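Local coordinates for putative HMP/thiamine permease protein YkoE (Bacillus subtilis, PDB 5EDL), which binds thiamine as the substrate-binding S component of an energy-coupling factor transporter and probably carries it across the cell membrane, at residues A55-P61 with W106-S110; G62-E68 with Q93-E98. One frame throughout, in Å; residues are numbered along the deposited sequence.

Overall arrangement
From the N terminus the chain runs through helix 4-35 and then into helix 49-58, whose last turn and the following loop form the first segment of contact 1. After P61 it goes straight on into helix 63-77, and contact 2 closes the shorter loop when helix 85-103 returns antiparallel beside it. The chain then reaches the linker before helix 111-132, where W106-S110 closes contact 1, so contact 2 nests within the longer loop. Their centres lie about 12 Å apart, yet the two contacts touch: the indole NE1 of W106 lies 2.8 Å from the carboxylate oxygen OE2 of E98, probably as a hydrogen bond. Both touch the same lipid, MPG.

Contact 1 (A55-P61 with W106-S110); sequences AYMIRKP and WKAYS. With MPG ([(Z)-octadec-9-enyl] (2R)-2,3-bis(oxidanyl)propanoate), chain C.
Y109 lays its phenol ring flat along the side chain of R59, with guanidinium and ring planes only 3° apart. The aliphatic part does most of the touching: R59 CG stands 3.7 Å from the centroid of the Y109 ring, a CH-pi contact over the face, while CD reaches CD2 and the guanidinium extends past the ring toward Y109 CB. The two side chains run in opposite directions. Extended from CG to NE, R59 runs back along the end of its own helix, where NE donates to Y56 O at 2.8 Å; NH2 continues to a salt bridge with E183. Here the loop between helices 85-103 and 111-132 folds against the C-terminal end of helix 49-58, where R59 leaves helical geometry with positive phi. At the far end of the Y109 ring the hydroxyl donates to W106 O at 2.8 Å, coming from above the carbonyl plane, and a water bridges Y109 OH to K60 O. Y56 slides past Y109 in the opposite direction, its ring edge turned to the backbone: Y56 CE1 lies 3.6 Å from Y109 O. W106, with CG anti to its carbonyl carbon (chi1 -57°), offers one indole face to P61, whose CA lies 3.5 Å from the centroid of the five-membered ring of W106 while CB and CG spread over the rest of that face. W106 NE1 is hydrogen-bonded to E98, and MPG C10 comes within 3.8 Å of W106 CZ2.

Contact 2 (G62-E68 with Q93-E98); sequences GAALVSE and QGLGAE. With VIB (3-(4-amino-2-methyl-pyrimidin-5-ylmethyl)-5-(2-hydroxy-ethyl)-4-methyl-thiazol-3-ium), chain B; MPG ([(Z)-octadec-9-enyl] (2R)-2,3-bis(oxidanyl)propanoate), chain C.
The amide of Q93 and the carboxylate of E68 meet with their planes 54° apart, and Q93 NE2 reaches E68 OE2 at 3.0 Å in a bent bond, the nitrogen lying nearly in line with the C-O bond and the oxygen close to the amide plane. That same NE2 donates more directly to N3A of thiamine, and Q93 OE1 accepts from its amino nitrogen N4A at 2.8 Å, a nearly straight bond. Q93 thereby reads two neighbouring positions on the pyrimidine, with E68 as a further partner of its amide; E68 OE1 is hydrogen-bonded to the hydroxyl of Y21. At the opposite end, the E98 carboxylate sits over the start of helix 63-77: OE1 accepts from L65 N at 2.8 Å, while G62 N meets OE2 at 2.9 Å from above the carboxylate plane. OE2 also accepts from the indole NE1 of W106. Helices 63-77 and 85-103 pack as an antiparallel pair, 163° between their segment directions with axes 7.5 Å apart, a closeness permitted by G94, where a side chain would clash with L65 O. A64 CB meets A97 CB at 4.0 Å, and L65 and L95 lie side by side. E98 CG anti to the backbone N (chi1 -169°) and a bend at chi2 carry the carboxylate across; its CG touches lipid carbon C7 at 3.5 Å. Cutting E98 back to an alanine is likely to leave the amides of G62 and L65 without their acceptor and W106 NE1 without its mate.

Contact 1 (A55-P61 with W106-S110)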
ATOM      1  N   ALA A  55      -2.885  -7.273  -2.052  1.00 23.76           N
ATOM      2  CA  ALA A  55      -2.189  -8.173  -2.975  1.00 27.28           C
ATOM      3  C   ALA A  55      -1.621  -9.382  -2.231  1.00 23.16           C
ATOM      4  O   ALA A  55      -1.793 -10.521  -2.652  1.00 23.96           O
ATOM      5  CB  ALA A  55      -1.076  -7.440  -3.718  1.00 23.49           C
ATOM      6  N   TYR A  56      -0.931  -9.111  -1.131  1.00 22.75           N
ATOM      7  CA  TYR A  56      -0.299 -10.167  -0.345  1.00 32.40           C
ATOM      8  C   TYR A  56      -1.352 -11.130   0.239  1.00 23.23           C
ATOM      9  O   TYR A  56      -1.133 -12.341   0.292  1.00 24.17           O
ATOM     10  CB  TYR A  56       0.566  -9.527   0.748  1.00 23.16           C
ATOM     11  CG  TYR A  56       1.303 -10.465   1.687  1.00 24.16           C
ATOM     12  CD1 TYR A  56       2.342 -11.271   1.243  1.00 25.67           C
ATOM     13  CD2 TYR A  56       0.979 -10.500   3.028  1.00 24.00           C
ATOM     14  CE1 TYR A  56       3.019 -12.119   2.119  1.00 30.41           C
ATOM     15  CE2 TYR A  56       1.644 -11.325   3.909  1.00 25.28           C
ATOM     16  CZ  TYR A  56       2.654 -12.138   3.456  1.00 26.78           C
ATOM     17  OH  TYR A  56       3.293 -12.931   4.361  1.00 28.40           O
ATOM     18  N   MET A  57      -2.509 -10.600   0.626  1.00 23.53           N
ATOM     19  CA  MET A  57      -3.576 -11.436   1.180  1.00 23.44           C
ATOM     20  C   MET A  57      -4.281 -12.258   0.113  1.00 26.64           C
ATOM     21  O   MET A  57      -4.511 -13.443   0.301  1.00 23.43           O
ATOM     22  CB  MET A  57      -4.630 -10.596   1.907  1.00 21.57           C
ATOM     23  CG  MET A  57      -4.216 -10.039   3.261  1.00 36.14           C
ATOM     24  SD  MET A  57      -5.638  -9.203   4.028  1.00 45.46           S
ATOM     25  CE  MET A  57      -6.973  -9.974   3.094  1.00 21.33           C
ATOM     26  N   ILE A  58      -4.632 -11.614  -0.999  1.00 26.21           N
ATOM     27  CA  ILE A  58      -5.554 -12.204  -1.960  1.00 25.30           C
ATOM     28  C   ILE A  58      -4.821 -12.857  -3.128  1.00 24.44           C
ATOM     29  O   ILE A  58      -5.222 -13.916  -3.605  1.00 25.28           O
ATOM     30  CB  ILE A  58      -6.546 -11.144  -2.483  1.00 26.85           C
ATOM     31  CG1 ILE A  58      -7.426 -10.658  -1.328  1.00 22.30           C
ATOM     32  CG2 ILE A  58      -7.369 -11.704  -3.636  1.00 23.87           C
ATOM     33  CD1 ILE A  58      -8.297  -9.464  -1.668  1.00 23.82           C
ATOM     34  N   ARG A  59      -3.745 -12.209  -3.568  1.00 26.25           N
ATOM     35  CA  ARG A  59      -2.807 -12.772  -4.533  1.00 26.66           C
ATOM     36  C   ARG A  59      -3.451 -13.024  -5.896  1.00 29.51           C
ATOM     37  O   ARG A  59      -3.191 -14.032  -6.537  1.00 28.70           O
ATOM     38  CB  ARG A  59      -2.185 -14.064  -3.967  1.00 28.14           C
ATOM     39  CG  ARG A  59      -1.458 -13.809  -2.642  1.00 27.72           C
ATOM     40  CD  ARG A  59      -0.585 -14.964  -2.148  1.00 32.85           C
ATOM     41  NE  ARG A  59       0.148 -14.529  -0.961  1.00 28.86           N
ATOM     42  CZ  ARG A  59       1.021 -15.258  -0.285  1.00 30.11           C
ATOM     43  NH1 ARG A  59       1.285 -16.503  -0.648  1.00 31.87           N
ATOM     44  NH2 ARG A  59       1.623 -14.736   0.774  1.00 29.84           N
ATOM     45  N   LYS A  60      -4.282 -12.083  -6.337  1.00 26.64           N
ATOM     46  CA  LYS A  60      -4.899 -12.158  -7.647  1.00 27.40           C
ATOM     47  C   LYS A  60      -4.757 -10.794  -8.344  1.00 26.10           C
ATOM     48  O   LYS A  60      -4.585  -9.780  -7.686  1.00 24.81           O
ATOM     49  CB  LYS A  60      -6.364 -12.579  -7.527  1.00 29.10           C
ATOM     50  CG  LYS A  60      -6.529 -13.963  -6.896  1.00 31.75           C
ATOM     51  CD  LYS A  60      -7.956 -14.442  -6.866  1.00 32.09           C
ATOM     52  CE  LYS A  60      -8.024 -15.881  -6.318  1.00 34.22           C
ATOM     53  NZ  LYS A  60      -9.416 -16.336  -6.101  1.00 36.10           N
ATOM     54  N   PRO A  61      -4.789 -10.792  -9.678  1.00 26.76           N
ATOM     55  CA  PRO A  61      -4.507  -9.571 -10.434  1.00 31.16           C
ATOM     56  C   PRO A  61      -5.515  -8.473 -10.122  1.00 25.29           C
ATOM     57  O   PRO A  61      -6.702  -8.739  -9.981  1.00 26.08           O
ATOM     58  CB  PRO A  61      -4.614 -10.022 -11.896  1.00 28.16           C
ATOM     59  CG  PRO A  61      -4.404 -11.530 -11.852  1.00 31.59           C
ATOM     60  CD  PRO A  61      -5.016 -11.960 -10.552  1.00 28.64           C
ATOM     61  N   TRP A 106       1.831 -11.950 -10.702  1.00 26.32           N
ATOM     62  CA  TRP A 106       0.973 -12.161  -9.544  1.00 28.13           C
ATOM     63  C   TRP A 106       1.254 -13.504  -8.869  1.00 26.33           C
ATOM     64  O   TRP A 106       0.384 -14.060  -8.205  1.00 25.12           O
ATOM     65  CB  TRP A 106      -0.506 -12.059  -9.945  1.00 28.26           C
ATOM     66  CG  TRP A 106      -0.841 -10.737 -10.583  1.00 22.58           C
ATOM     67  CD1 TRP A 106      -1.078  -9.540  -9.940  1.00 19.82           C
ATOM     68  CD2 TRP A 106      -0.951 -10.462 -11.985  1.00 24.24           C
ATOM     69  NE1 TRP A 106      -1.324  -8.561 -10.853  1.00 25.97           N
ATOM     70  CE2 TRP A 106      -1.259  -9.093 -12.116  1.00 26.75           C
ATOM     71  CE3 TRP A 106      -0.835 -11.242 -13.141  1.00 35.28           C
ATOM     72  CZ2 TRP A 106      -1.450  -8.486 -13.355  1.00 27.93           C
ATOM     73  CZ3 TRP A 106      -1.025 -10.635 -14.373  1.00 38.05           C
ATOM     74  CH2 TRP A 106      -1.331  -9.271 -14.467  1.00 31.51           C
ATOM     75  N   LYS A 107       2.483 -13.996  -9.021  1.00 26.09           N
ATOM     76  CA  LYS A 107       2.908 -15.261  -8.416  1.00 28.58           C
ATOM     77  C   LYS A 107       3.985 -15.101  -7.343  1.00 30.71           C
ATOM     78  O   LYS A 107       4.436 -16.093  -6.786  1.00 31.22           O
ATOM     79  CB  LYS A 107       3.451 -16.212  -9.491  1.00 30.85           C
ATOM     80  CG  LYS A 107       2.430 -16.726 -10.477  1.00 40.16           C
ATOM     81  CD  LYS A 107       3.122 -17.439 -11.639  1.00 47.05           C
ATOM     82  CE  LYS A 107       4.108 -18.482 -11.140  1.00 60.77           C
ATOM     83  NZ  LYS A 107       4.730 -19.259 -12.253  1.00 75.75           N
ATOM     84  N   ALA A 108       4.428 -13.873  -7.090  1.00 29.37           N
ATOM     85  CA  ALA A 108       5.534 -13.637  -6.159  1.00 29.75           C
ATOM     86  C   ALA A 108       5.154 -12.678  -5.032  1.00 28.21           C
ATOM     87  O   ALA A 108       4.799 -11.517  -5.278  1.00 24.73           O
ATOM     88  CB  ALA A 108       6.739 -13.098  -6.904  1.00 29.12           C
ATOM     89  N   TYR A 109       5.252 -13.149  -3.793  1.00 25.36           N
ATOM     90  CA  TYR A 109       4.841 -12.326  -2.661  1.00 28.83           C
ATOM     91  C   TYR A 109       5.874 -12.317  -1.537  1.00 27.02           C
ATOM     92  O   TYR A 109       5.558 -11.997  -0.397  1.00 28.06           O
ATOM     93  CB  TYR A 109       3.460 -12.788  -2.175  1.00 30.42           C
ATOM     94  CG  TYR A 109       2.442 -12.601  -3.274  1.00 26.95           C
ATOM     95  CD1 TYR A 109       1.840 -11.370  -3.483  1.00 22.88           C
ATOM     96  CD2 TYR A 109       2.148 -13.632  -4.159  1.00 30.19           C
ATOM     97  CE1 TYR A 109       0.945 -11.179  -4.504  1.00 31.71           C
ATOM     98  CE2 TYR A 109       1.259 -13.449  -5.197  1.00 22.51           C
ATOM     99  CZ  TYR A 109       0.650 -12.220  -5.359  1.00 28.56           C
ATOM    100  OH  TYR A 109      -0.243 -12.018  -6.384  1.00 26.43           O
ATOM    101  N   SER A 110       7.123 -12.615  -1.889  1.00 27.89           N
ATOM    102  CA  SER A 110       8.232 -12.475  -0.956  1.00 30.00           C
ATOM    103  C   SER A 110       8.411 -10.990  -0.580  1.00 33.91           C
ATOM    104  O   SER A 110       7.958 -10.096  -1.298  1.00 29.61           O
ATOM    105  CB  SER A 110       9.527 -13.041  -1.556  1.00 31.30           C
ATOM    106  OG  SER A 110      10.025 -12.190  -2.580  1.00 31.40           O
TER
HETATM  107  C2  MPG C 202       2.232   0.518 -15.491  1.00 58.09           C
HETATM  108  C3  MPG C 202       1.967  -0.969 -15.579  1.00 54.89           C
HETATM  109  C4  MPG C 202       0.821  -1.334 -14.659  1.00 52.01           C
HETATM  110  C5  MPG C 202      -0.477  -0.880 -15.282  1.00 58.90           C
HETATM  111  C6  MPG C 202      -1.444  -2.038 -15.344  1.00 61.29           C
HETATM  112  C7  MPG C 202      -1.951  -2.326 -13.953  1.00 62.48           C
HETATM  113  C8  MPG C 202      -3.233  -3.124 -14.035  1.00 64.33           C
HETATM  114  C9  MPG C 202      -2.890  -4.589 -14.186  1.00 66.86           C
HETATM  115  C10 MPG C 202      -3.826  -5.560 -14.101  1.00 64.09           C
HETATM  116  C11 MPG C 202      -5.288  -5.261 -13.851  1.00 62.89           C
HETATM  117  C12 MPG C 202      -6.101  -5.960 -14.919  1.00 65.16           C
HETATM  118  C13 MPG C 202      -6.001  -7.466 -14.757  1.00 61.23           C
HETATM  119  C14 MPG C 202      -5.142  -8.089 -15.839  1.00 54.64           C
HETATM  120  C15 MPG C 202      -5.673  -9.459 -16.199  1.00 56.53           C
HETATM  121  C16 MPG C 202      -4.534 -10.453 -16.243  1.00 58.25           C
HETATM  122  C17 MPG C 202      -5.078 -11.850 -16.422  1.00 55.98           C
HETATM  123  C18 MPG C 202      -4.094 -12.835 -15.832  1.00 53.64           C
HETATM  124  O1  MPG C 202       4.487   1.254 -15.698  1.00 71.20           O
HETATM  125  C1  MPG C 202       3.349   0.886 -16.442  1.00 65.66           C
HETATM  126  O   HOH W   1      -1.897  -9.585  -6.550  1.00 25.62           O

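Contact 2 (G62-E68 with Q93-E98)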
ATOM      1  N   GLY A  62      -5.024  -7.253 -10.005  1.00 24.10           N
ATOM      2  CA  GLY A  62      -5.882  -6.112  -9.756  1.00 31.36           C
ATOM      3  C   GLY A  62      -6.060  -5.755  -8.294  1.00 24.74           C
ATOM      4  O   GLY A  62      -6.628  -4.710  -7.988  1.00 24.02           O
ATOM      5  N   ALA A  63      -5.583  -6.604  -7.385  1.00 22.62           N
ATOM      6  CA  ALA A  63      -5.770  -6.343  -5.952  1.00 22.06           C
ATOM      7  C   ALA A  63      -5.130  -5.029  -5.514  1.00 20.98           C
ATOM      8  O   ALA A  63      -5.748  -4.238  -4.801  1.00 21.06           O
ATOM      9  CB  ALA A  63      -5.205  -7.495  -5.108  1.00 22.40           C
ATOM     10  N   ALA A  64      -3.890  -4.815  -5.934  1.00 22.01           N
ATOM     11  CA  ALA A  64      -3.126  -3.654  -5.501  1.00 22.63           C
ATOM     12  C   ALA A  64      -3.775  -2.390  -6.043  1.00 22.77           C
ATOM     13  O   ALA A  64      -3.846  -1.391  -5.356  1.00 19.57           O
ATOM     14  CB  ALA A  64      -1.677  -3.741  -5.963  1.00 19.84           C
ATOM     15  N   LEU A  65      -4.252  -2.465  -7.280  1.00 23.25           N
ATOM     16  CA  LEU A  65      -4.802  -1.296  -7.955  1.00 23.98           C
ATOM     17  C   LEU A  65      -6.165  -0.926  -7.382  1.00 24.81           C
ATOM     18  O   LEU A  65      -6.391   0.220  -6.998  1.00 21.85           O
ATOM     19  CB  LEU A  65      -4.922  -1.544  -9.464  1.00 21.63           C
ATOM     20  CG  LEU A  65      -5.707  -0.489 -10.251  1.00 22.41           C
ATOM     21  CD1 LEU A  65      -5.059   0.889 -10.054  1.00 22.18           C
ATOM     22  CD2 LEU A  65      -5.755  -0.863 -11.734  1.00 26.02           C
ATOM     23  N   VAL A  66      -7.067  -1.902  -7.328  1.00 24.18           N
ATOM     24  CA  VAL A  66      -8.439  -1.631  -6.932  1.00 21.94           C
ATOM     25  C   VAL A  66      -8.566  -1.290  -5.453  1.00 21.42           C
ATOM     26  O   VAL A  66      -9.288  -0.371  -5.094  1.00 24.42           O
ATOM     27  CB  VAL A  66      -9.375  -2.812  -7.250  1.00 26.92           C
ATOM     28  CG1 VAL A  66     -10.794  -2.478  -6.797  1.00 27.41           C
ATOM     29  CG2 VAL A  66      -9.358  -3.107  -8.747  1.00 31.35           C
ATOM     30  N   SER A  67      -7.859  -2.009  -4.597  1.00 25.13           N
ATOM     31  CA  SER A  67      -7.908  -1.705  -3.170  1.00 25.44           C
ATOM     32  C   SER A  67      -7.501  -0.239  -2.885  1.00 24.04           C
ATOM     33  O   SER A  67      -8.128   0.428  -2.076  1.00 20.48           O
ATOM     34  CB  SER A  67      -7.012  -2.667  -2.394  1.00 24.37           C
ATOM     35  OG  SER A  67      -5.652  -2.493  -2.751  1.00 23.68           O
ATOM     36  N   GLU A  68      -6.454   0.249  -3.551  1.00 22.00           N
ATOM     37  CA  GLU A  68      -5.973   1.615  -3.343  1.00 21.03           C
ATOM     38  C   GLU A  68      -6.988   2.646  -3.868  1.00 23.80           C
ATOM     39  O   GLU A  68      -7.178   3.702  -3.264  1.00 21.29           O
ATOM     40  CB  GLU A  68      -4.602   1.801  -4.019  1.00 19.65           C
ATOM     41  CG  GLU A  68      -3.927   3.186  -3.851  1.00 19.93           C
ATOM     42  CD  GLU A  68      -3.348   3.443  -2.454  1.00 20.27           C
ATOM     43  OE1 GLU A  68      -3.506   2.595  -1.546  1.00 20.35           O
ATOM     44  OE2 GLU A  68      -2.747   4.516  -2.257  1.00 20.32           O
ATOM     45  N   GLN A  93      -0.896   5.682  -7.589  1.00 22.49           N
ATOM     46  CA  GLN A  93      -0.195   4.828  -6.639  1.00 23.22           C
ATOM     47  C   GLN A  93      -0.577   3.355  -6.818  1.00 20.82           C
ATOM     48  O   GLN A  93       0.295   2.503  -6.775  1.00 21.42           O
ATOM     49  CB  GLN A  93      -0.456   5.305  -5.203  1.00 21.43           C
ATOM     50  CG  GLN A  93       0.261   6.642  -4.944  1.00 22.51           C
ATOM     51  CD  GLN A  93      -0.265   7.453  -3.764  1.00 22.82           C
ATOM     52  OE1 GLN A  93       0.243   8.547  -3.488  1.00 23.93           O
ATOM     53  NE2 GLN A  93      -1.280   6.947  -3.086  1.00 22.10           N
ATOM     54  N   GLY A  94      -1.856   3.076  -7.054  1.00 20.70           N
ATOM     55  CA  GLY A  94      -2.320   1.713  -7.274  1.00 20.80           C
ATOM     56  C   GLY A  94      -1.710   1.074  -8.523  1.00 24.45           C
ATOM     57  O   GLY A  94      -1.375  -0.113  -8.520  1.00 21.40           O
ATOM     58  N   LEU A  95      -1.564   1.867  -9.583  1.00 21.71           N
ATOM     59  CA  LEU A  95      -0.949   1.415 -10.834  1.00 22.24           C
ATOM     60  C   LEU A  95       0.529   1.130 -10.647  1.00 27.37           C
ATOM     61  O   LEU A  95       1.063   0.163 -11.206  1.00 22.35           O
ATOM     62  CB  LEU A  95      -1.123   2.465 -11.940  1.00 23.47           C
ATOM     63  CG  LEU A  95      -2.557   2.697 -12.442  1.00 29.21           C
ATOM     64  CD1 LEU A  95      -2.616   3.951 -13.319  1.00 27.34           C
ATOM     65  CD2 LEU A  95      -3.096   1.482 -13.206  1.00 24.41           C
ATOM     66  N   GLY A  96       1.193   1.997  -9.881  1.00 22.32           N
ATOM     67  CA  GLY A  96       2.598   1.807  -9.550  1.00 22.55           C
ATOM     68  C   GLY A  96       2.875   0.510  -8.796  1.00 21.42           C
ATOM     69  O   GLY A  96       3.847  -0.205  -9.092  1.00 21.75           O
ATOM     70  N   ALA A  97       2.033   0.205  -7.812  1.00 22.02           N
ATOM     71  CA  ALA A  97       2.144  -1.065  -7.072  1.00 20.94           C
ATOM     72  C   ALA A  97       1.751  -2.263  -7.946  1.00 22.26           C
ATOM     73  O   ALA A  97       2.445  -3.274  -7.978  1.00 21.84           O
ATOM     74  CB  ALA A  97       1.290  -1.017  -5.828  1.00 19.70           C
ATOM     75  N   GLU A  98       0.640  -2.133  -8.655  1.00 20.90           N
ATOM     76  CA  GLU A  98       0.143  -3.200  -9.510  1.00 21.11           C
ATOM     77  C   GLU A  98       1.172  -3.582 -10.577  1.00 24.38           C
ATOM     78  O   GLU A  98       1.277  -4.746 -10.935  1.00 22.37           O
ATOM     79  CB  GLU A  98      -1.170  -2.783 -10.174  1.00 21.45           C
ATOM     80  CG  GLU A  98      -1.901  -3.924 -10.885  1.00 26.54           C
ATOM     81  CD  GLU A  98      -2.555  -4.900  -9.912  1.00 23.28           C
ATOM     82  OE1 GLU A  98      -3.258  -4.457  -8.982  1.00 23.02           O
ATOM     83  OE2 GLU A  98      -2.355  -6.117 -10.083  1.00 25.80           O
TER
HETATM   84  CM2 VIB B 201      -4.578   7.806  -0.921  1.00 21.79           C
HETATM   85  N4A VIB B 201      -0.323  10.190  -1.327  1.00 17.01           N
HETATM   86  CM4 VIB B 201       1.224  14.103   1.049  1.00 19.99           C
HETATM   87  O1  VIB B 201       2.906  14.507  -2.407  1.00 32.11           O
HETATM   88  C7  VIB B 201       2.093  15.600  -2.785  1.00 25.25           C
HETATM   89  C6  VIB B 201       1.316  16.049  -1.572  1.00 27.23           C
HETATM   90  C2  VIB B 201      -1.690  13.474  -1.456  1.00 27.58           C
HETATM   91  S1  VIB B 201      -0.938  14.625  -2.205  1.00 29.14           S
HETATM   92  C5  VIB B 201       0.265  14.988  -1.297  1.00 28.09           C
HETATM   93  C4  VIB B 201       0.254  14.129  -0.138  1.00 22.07           C
HETATM   94  N3  VIB B 201      -0.990  13.177  -0.239  1.00 21.60           N
HETATM   95  C7A VIB B 201      -1.295  12.211   0.812  1.00 19.46           C
HETATM   96  C4A VIB B 201      -1.633  10.070  -0.725  1.00 21.35           C
HETATM   97  N3A VIB B 201      -2.451   9.072  -1.068  1.00 22.46           N
HETATM   98  C2A VIB B 201      -3.679   8.977  -0.488  1.00 23.11           C
HETATM   99  N1A VIB B 201      -4.067   9.891   0.457  1.00 20.99           N
HETATM  100  C6A VIB B 201      -3.247  10.910   0.821  1.00 18.53           C
HETATM  101  C5A VIB B 201      -2.016  10.986   0.220  1.00 21.70           C
HETATM  102  C2  MPG C 202       2.232   0.518 -15.491  1.00 58.09           C
HETATM  103  C3  MPG C 202       1.967  -0.969 -15.579  1.00 54.89           C
HETATM  104  C4  MPG C 202       0.821  -1.334 -14.659  1.00 52.01           C
HETATM  105  C5  MPG C 202      -0.477  -0.880 -15.282  1.00 58.90           C
HETATM  106  C6  MPG C 202      -1.444  -2.038 -15.344  1.00 61.29           C
HETATM  107  C7  MPG C 202      -1.951  -2.326 -13.953  1.00 62.48           C
HETATM  108  C8  MPG C 202      -3.233  -3.124 -14.035  1.00 64.33           C
HETATM  109  C9  MPG C 202      -2.890  -4.589 -14.186  1.00 66.86           C
HETATM  110  C10 MPG C 202      -3.826  -5.560 -14.101  1.00 64.09           C
HETATM  111  C11 MPG C 202      -5.288  -5.261 -13.851  1.00 62.89           C
HETATM  112  C12 MPG C 202      -6.101  -5.960 -14.919  1.00 65.16           C
HETATM  113  C13 MPG C 202      -6.001  -7.466 -14.757  1.00 61.23           C
HETATM  114  C14 MPG C 202      -5.142  -8.089 -15.839  1.00 54.64           C
HETATM  115  C15 MPG C 202      -5.673  -9.459 -16.199  1.00 56.53           C
HETATM  116  C16 MPG C 202      -4.534 -10.453 -16.243  1.00 58.25           C
HETATM  117  C17 MPG C 202      -5.078 -11.850 -16.422  1.00 55.98           C
HETATM  118  C18 MPG C 202      -4.094 -12.835 -15.832  1.00 53.64           C
HETATM  119  O1  MPG C 202       4.487   1.254 -15.698  1.00 71.20           O
HETATM  120  C1  MPG C 202       3.349   0.886 -16.442  1.00 65.66           C
HETATM  121  O   HOH W   2      -2.243  -6.918  -7.341  1.00 20.10           O